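Local coordinates for HTH tetR-type domain-containing protein (Streptomyces coelicolor A3, PDB 3IUV) that probably acts as a TetR-family transcription factor, binding regulatory DNA through a helix-turn-helix domain, although its specific function is unknown, at residues Ile28-Val36 with Thr47-Met58. Sequence-based numbering, arbitrary orientation.
Sequences IAGLSHRTV and TTYHFATLDDLM
H33 lays its imidazole between the end of helix 44-50 and the start of helix 54-73, with T47 CG2 against the ring edge, 3.2 Å from CD2. On the CD2 side T48 CG2 leans in; on the ND1 side L54 CD2 packs at 3.3 Å. A52 O lies 3.2 Å from CE1, a close contact only. The ring sits there because CG stands anti to the carbonyl carbon (chi1 -73°), sending NE2 into the turn after F51. NE2 donates to F51 O over 2.7 Å, bent at 148° and tilted 29° from the carbonyl plane. That bond ties the first helix of the predicted helix-turn-helix, 33-40, to the exit of the second. Just beyond, T53 and D56 fit a capping box at the N-terminus of helix 54-73, resting on T53 N to D56 OD1; T53 OG1 is less surely placed.

Farther along, the contact turns apolar. V36 and L57 meet tip to tip, CG2 to CD1 at 3.4 Å. L31 CD2 lies by L54 CD1 and by the CE methyl of selenomethionine M58, whose SE and CE also meet I28 CD1. Helix 11-24 adds A19 against L31 and L57, while I28 packs on I28 of the second subunit. The H33 bond needs a proton on NE2, which the neutral NE2-H tautomer and the charged ring both supply; nearby carbonyls and D56 would, if anything, ease protonation.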
ATOM      1  N   ILE A  28       7.465  12.278  -0.262  1.00154.18           N
ATOM      2  CA  ILE A  28       8.355  12.088  -1.403  1.00154.90           C
ATOM      3  C   ILE A  28       8.829  13.410  -1.990  1.00157.33           C
ATOM      4  O   ILE A  28       9.958  13.523  -2.477  1.00159.22           O
ATOM      5  CB  ILE A  28       7.654  11.263  -2.520  1.00156.70           C
ATOM      6  CG1 ILE A  28       8.325  11.498  -3.875  1.00152.46           C
ATOM      7  CG2 ILE A  28       6.154  11.595  -2.596  1.00159.43           C
ATOM      8  CD1 ILE A  28       9.693  10.877  -4.003  1.00146.24           C
ATOM      9  N   ALA A  29       7.961  14.413  -1.924  1.00157.76           N
ATOM     10  CA  ALA A  29       8.179  15.664  -2.635  1.00162.57           C
ATOM     11  C   ALA A  29       8.877  16.734  -1.806  1.00163.01           C
ATOM     12  O   ALA A  29       9.248  17.784  -2.332  1.00163.44           O
ATOM     13  CB  ALA A  29       6.859  16.193  -3.160  1.00167.33           C
ATOM     14  N   GLY A  30       9.054  16.475  -0.514  1.00162.38           N
ATOM     15  CA  GLY A  30       9.655  17.458   0.370  1.00163.16           C
ATOM     16  C   GLY A  30      11.117  17.195   0.688  1.00158.48           C
ATOM     17  O   GLY A  30      11.715  17.880   1.520  1.00156.05           O
ATOM     18  N   LEU A  31      11.698  16.209   0.014  1.00153.75           N
ATOM     19  CA  LEU A  31      13.047  15.767   0.342  1.00141.19           C
ATOM     20  C   LEU A  31      14.020  15.858  -0.831  1.00130.36           C
ATOM     21  O   LEU A  31      13.880  15.159  -1.835  1.00132.99           O
ATOM     22  CB  LEU A  31      13.011  14.350   0.925  1.00134.71           C
ATOM     23  CG  LEU A  31      14.222  13.451   0.691  1.00127.51           C
ATOM     24  CD1 LEU A  31      14.582  12.689   1.949  1.00125.01           C
ATOM     25  CD2 LEU A  31      13.952  12.507  -0.461  1.00125.88           C
ATOM     26  N   SER A  32      15.009  16.732  -0.685  1.00118.54           N
ATOM     27  CA  SER A  32      16.037  16.915  -1.694  1.00107.60           C
ATOM     28  C   SER A  32      17.333  17.210  -0.976  1.00109.10           C
ATOM     29  O   SER A  32      17.315  17.656   0.168  1.00112.09           O
ATOM     30  CB  SER A  32      15.696  18.101  -2.580  1.00 97.24           C
ATOM     31  OG  SER A  32      15.977  19.307  -1.893  1.00 86.48           O
ATOM     32  N   HIS A  33      18.456  16.973  -1.649  1.00107.58           N
ATOM     33  CA  HIS A  33      19.774  17.266  -1.079  1.00 98.81           C
ATOM     34  C   HIS A  33      19.776  18.497  -0.206  1.00 94.47           C
ATOM     35  O   HIS A  33      20.319  18.485   0.897  1.00 82.22           O
ATOM     36  CB  HIS A  33      20.801  17.470  -2.182  1.00 97.89           C
ATOM     37  CG  HIS A  33      21.185  16.202  -2.862  1.00106.19           C
ATOM     38  ND1 HIS A  33      20.664  15.829  -4.078  1.00118.39           N
ATOM     39  CD2 HIS A  33      22.008  15.201  -2.473  1.00101.07           C
ATOM     40  CE1 HIS A  33      21.164  14.653  -4.423  1.00117.63           C
ATOM     41  NE2 HIS A  33      21.977  14.249  -3.462  1.00106.24           N
ATOM     42  N   ARG A  34      19.175  19.564  -0.717  1.00 92.78           N
ATOM     43  CA  ARG A  34      19.209  20.832  -0.025  1.00 96.26           C
ATOM     44  C   ARG A  34      18.354  20.783   1.246  1.00 96.48           C
ATOM     45  O   ARG A  34      18.720  21.376   2.261  1.00 96.71           O
ATOM     46  CB  ARG A  34      18.787  21.962  -0.970  1.00102.13           C
ATOM     47  CG  ARG A  34      19.313  23.317  -0.579  1.00108.67           C
ATOM     48  CD  ARG A  34      19.874  24.066  -1.782  1.00115.24           C
ATOM     49  NE  ARG A  34      20.551  25.297  -1.376  1.00130.87           N
ATOM     50  CZ  ARG A  34      21.517  25.891  -2.075  1.00148.87           C
ATOM     51  NH1 ARG A  34      21.929  25.362  -3.219  1.00152.60           N
ATOM     52  NH2 ARG A  34      22.080  27.013  -1.630  1.00154.39           N
ATOM     53  N   THR A  35      17.242  20.048   1.203  1.00 90.13           N
ATOM     54  CA  THR A  35      16.303  20.012   2.331  1.00 99.45           C
ATOM     55  C   THR A  35      16.753  19.023   3.385  1.00 99.66           C
ATOM     56  O   THR A  35      16.553  19.224   4.586  1.00102.40           O
ATOM     57  CB  THR A  35      14.884  19.606   1.911  1.00100.30           C
ATOM     58  OG1 THR A  35      14.633  20.031   0.566  1.00103.44           O
ATOM     59  CG2 THR A  35      13.880  20.245   2.845  1.00 93.72           C
ATOM     60  N   VAL A  36      17.338  17.933   2.914  1.00 94.52           N
ATOM     61  CA  VAL A  36      18.027  17.000   3.783  1.00 88.51           C
ATOM     62  C   VAL A  36      19.261  17.652   4.423  1.00 84.58           C
ATOM     63  O   VAL A  36      19.562  17.413   5.587  1.00 90.50           O
ATOM     64  CB  VAL A  36      18.438  15.757   2.999  1.00 90.40           C
ATOM     65  CG1 VAL A  36      18.712  14.606   3.946  1.00 88.75           C
ATOM     66  CG2 VAL A  36      17.331  15.378   2.033  1.00100.80           C
ATOM     67  N   THR A  47      26.223  15.966   2.108  1.00 81.28           N
ATOM     68  CA  THR A  47      25.030  15.397   1.570  1.00 85.20           C
ATOM     69  C   THR A  47      25.319  14.733   0.220  1.00 80.82           C
ATOM     70  O   THR A  47      24.962  13.572  -0.017  1.00 64.63           O
ATOM     71  CB  THR A  47      23.993  16.543   1.480  1.00 81.01           C
ATOM     72  OG1 THR A  47      23.045  16.400   2.552  1.00 73.31           O
ATOM     73  CG2 THR A  47      23.324  16.612   0.105  1.00 62.29           C
ATOM     74  N   THR A  48      26.005  15.443  -0.659  1.00 71.28           N
ATOM     75  CA  THR A  48      26.208  14.899  -1.981  1.00 72.75           C
ATOM     76  C   THR A  48      27.413  13.935  -2.011  1.00 79.30           C
ATOM     77  O   THR A  48      27.486  13.006  -2.822  1.00 80.02           O
ATOM     78  CB  THR A  48      26.284  16.028  -3.015  1.00 70.54           C
ATOM     79  OG1 THR A  48      27.473  16.790  -2.804  1.00 71.39           O
ATOM     80  CG2 THR A  48      25.079  16.962  -2.853  1.00 73.87           C
ATOM     81  N   TYR A  49      28.343  14.148  -1.095  1.00 81.73           N
ATOM     82  CA  TYR A  49      29.523  13.310  -0.988  1.00 80.10           C
ATOM     83  C   TYR A  49      29.058  11.888  -0.670  1.00 79.86           C
ATOM     84  O   TYR A  49      29.592  10.890  -1.155  1.00 74.48           O
ATOM     85  CB  TYR A  49      30.440  13.878   0.102  1.00 73.10           C
ATOM     86  CG  TYR A  49      31.639  13.034   0.438  1.00 69.16           C
ATOM     87  CD1 TYR A  49      32.545  12.667  -0.544  1.00 64.34           C
ATOM     88  CD2 TYR A  49      31.869  12.614   1.752  1.00 73.89           C
ATOM     89  CE1 TYR A  49      33.644  11.899  -0.237  1.00 72.53           C
ATOM     90  CE2 TYR A  49      32.958  11.843   2.069  1.00 72.70           C
ATOM     91  CZ  TYR A  49      33.848  11.489   1.067  1.00 79.54           C
ATOM     92  OH  TYR A  49      34.948  10.726   1.371  1.00 88.45           O
ATOM     93  N   HIS A  50      28.004  11.809   0.112  1.00 79.89           N
ATOM     94  CA  HIS A  50      27.442  10.525   0.449  1.00 77.56           C
ATOM     95  C   HIS A  50      26.339  10.058  -0.506  1.00 77.93           C
ATOM     96  O   HIS A  50      26.107   8.868  -0.643  1.00 70.00           O
ATOM     97  CB  HIS A  50      26.965  10.552   1.895  1.00 79.39           C
ATOM     98  CG  HIS A  50      28.089  10.685   2.867  1.00 87.68           C
ATOM     99  ND1 HIS A  50      28.978   9.667   3.113  1.00 77.32           N
ATOM    100  CD2 HIS A  50      28.496  11.738   3.626  1.00 83.98           C
ATOM    101  CE1 HIS A  50      29.877  10.071   3.992  1.00 81.62           C
ATOM    102  NE2 HIS A  50      29.599  11.322   4.319  1.00 79.36           N
ATOM    103  N   PHE A  51      25.665  10.974  -1.184  1.00 88.56           N
ATOM    104  CA  PHE A  51      24.596  10.548  -2.080  1.00 92.52           C
ATOM    105  C   PHE A  51      24.543  11.423  -3.302  1.00 95.24           C
ATOM    106  O   PHE A  51      24.064  12.553  -3.237  1.00 91.56           O
ATOM    107  CB  PHE A  51      23.233  10.571  -1.373  1.00 92.98           C
ATOM    108  CG  PHE A  51      23.195   9.760  -0.114  1.00 86.78           C
ATOM    109  CD1 PHE A  51      23.269  10.377   1.126  1.00 85.26           C
ATOM    110  CD2 PHE A  51      23.101   8.376  -0.165  1.00 92.91           C
ATOM    111  CE1 PHE A  51      23.246   9.627   2.300  1.00 84.72           C
ATOM    112  CE2 PHE A  51      23.085   7.617   1.005  1.00 88.35           C
ATOM    113  CZ  PHE A  51      23.160   8.244   2.239  1.00 79.60           C
ATOM    114  N   ALA A  52      25.030  10.891  -4.418  1.00 98.36           N
ATOM    115  CA  ALA A  52      24.965  11.588  -5.700  1.00 85.73           C
ATOM    116  C   ALA A  52      23.527  11.772  -6.213  1.00 85.59           C
ATOM    117  O   ALA A  52      23.028  12.910  -6.281  1.00 81.46           O
ATOM    118  CB  ALA A  52      25.796  10.859  -6.717  1.00 84.06           C
ATOM    119  N   THR A  53      22.863  10.671  -6.586  1.00112.72           N
ATOM    120  CA  THR A  53      21.493  10.778  -7.070  1.00110.95           C
ATOM    121  C   THR A  53      20.606  11.039  -5.879  1.00110.83           C
ATOM    122  O   THR A  53      20.983  10.731  -4.749  1.00106.58           O
ATOM    123  CB  THR A  53      20.991   9.515  -7.811  1.00117.40           C
ATOM    124  OG1 THR A  53      20.556   8.530  -6.866  1.00113.49           O
ATOM    125  CG2 THR A  53      22.076   8.938  -8.681  1.00128.71           C
ATOM    126  N   LEU A  54      19.439  11.624  -6.132  1.00118.12           N
ATOM    127  CA  LEU A  54      18.447  11.808  -5.092  1.00123.03           C
ATOM    128  C   LEU A  54      17.958  10.423  -4.753  1.00126.80           C
ATOM    129  O   LEU A  54      17.427  10.191  -3.669  1.00137.86           O
ATOM    130  CB  LEU A  54      17.279  12.657  -5.594  1.00128.53           C
ATOM    131  CG  LEU A  54      16.646  13.665  -4.623  1.00130.80           C
ATOM    132  CD1 LEU A  54      16.320  13.027  -3.274  1.00129.16           C
ATOM    133  CD2 LEU A  54      17.546  14.901  -4.445  1.00125.74           C
ATOM    134  N   ASP A  55      18.146   9.499  -5.693  1.00125.73           N
ATOM    135  CA  ASP A  55      17.696   8.120  -5.517  1.00118.52           C
ATOM    136  C   ASP A  55      18.450   7.443  -4.403  1.00114.09           C
ATOM    137  O   ASP A  55      17.835   6.855  -3.515  1.00108.31           O
ATOM    138  CB  ASP A  55      17.865   7.310  -6.800  1.00112.21           C
ATOM    139  CG  ASP A  55      16.839   7.667  -7.845  1.00117.31           C
ATOM    140  OD1 ASP A  55      17.067   7.343  -9.030  1.00126.17           O
ATOM    141  OD2 ASP A  55      15.812   8.282  -7.480  1.00108.28           O
ATOM    142  N   ASP A  56      19.777   7.535  -4.459  1.00109.88           N
ATOM    143  CA  ASP A  56      20.638   6.887  -3.482  1.00104.14           C
ATOM    144  C   ASP A  56      20.211   7.299  -2.095  1.00100.76           C
ATOM    145  O   ASP A  56      20.203   6.491  -1.165  1.00 99.37           O
ATOM    146  CB  ASP A  56      22.081   7.282  -3.725  1.00107.66           C
ATOM    147  CG  ASP A  56      22.444   7.217  -5.180  1.00110.60           C
ATOM    148  OD1 ASP A  56      23.077   8.171  -5.688  1.00107.60           O
ATOM    149  OD2 ASP A  56      22.059   6.218  -5.818  1.00110.61           O
ATOM    150  N   LEU A  57      19.829   8.560  -1.956  1.00 93.00           N
ATOM    151  CA  LEU A  57      19.322   8.999  -0.674  1.00101.41           C
ATOM    152  C   LEU A  57      18.027   8.249  -0.328  1.00103.05           C
ATOM    153  O   LEU A  57      17.945   7.590   0.709  1.00103.51           O
ATOM    154  CB  LEU A  57      19.119  10.507  -0.652  1.00107.63           C
ATOM    155  CG  LEU A  57      19.342  11.088   0.743  1.00106.69           C
ATOM    156  CD1 LEU A  57      18.535  12.355   0.903  1.00117.06           C
ATOM    157  CD2 LEU A  57      18.959  10.070   1.816  1.00 90.93           C
HETATM  158  N   MSE A  58      17.026   8.324  -1.199  1.00100.67           N
HETATM  159  CA  MSE A  58      15.796   7.567  -0.969  1.00 99.20           C
HETATM  160  C   MSE A  58      16.044   6.069  -0.923  1.00104.16           C
HETATM  161  O   MSE A  58      15.299   5.330  -0.269  1.00 97.41           O
HETATM  162  CB  MSE A  58      14.743   7.874  -2.027  1.00101.22           C
HETATM  163  CG  MSE A  58      14.218   9.285  -1.954  1.00112.37           C
HETATM  164 SE   MSE A  58      12.640   9.559  -3.041  0.55139.44          SE
HETATM  165  CE  MSE A  58      12.980  11.434  -3.550  1.00110.67           C
TER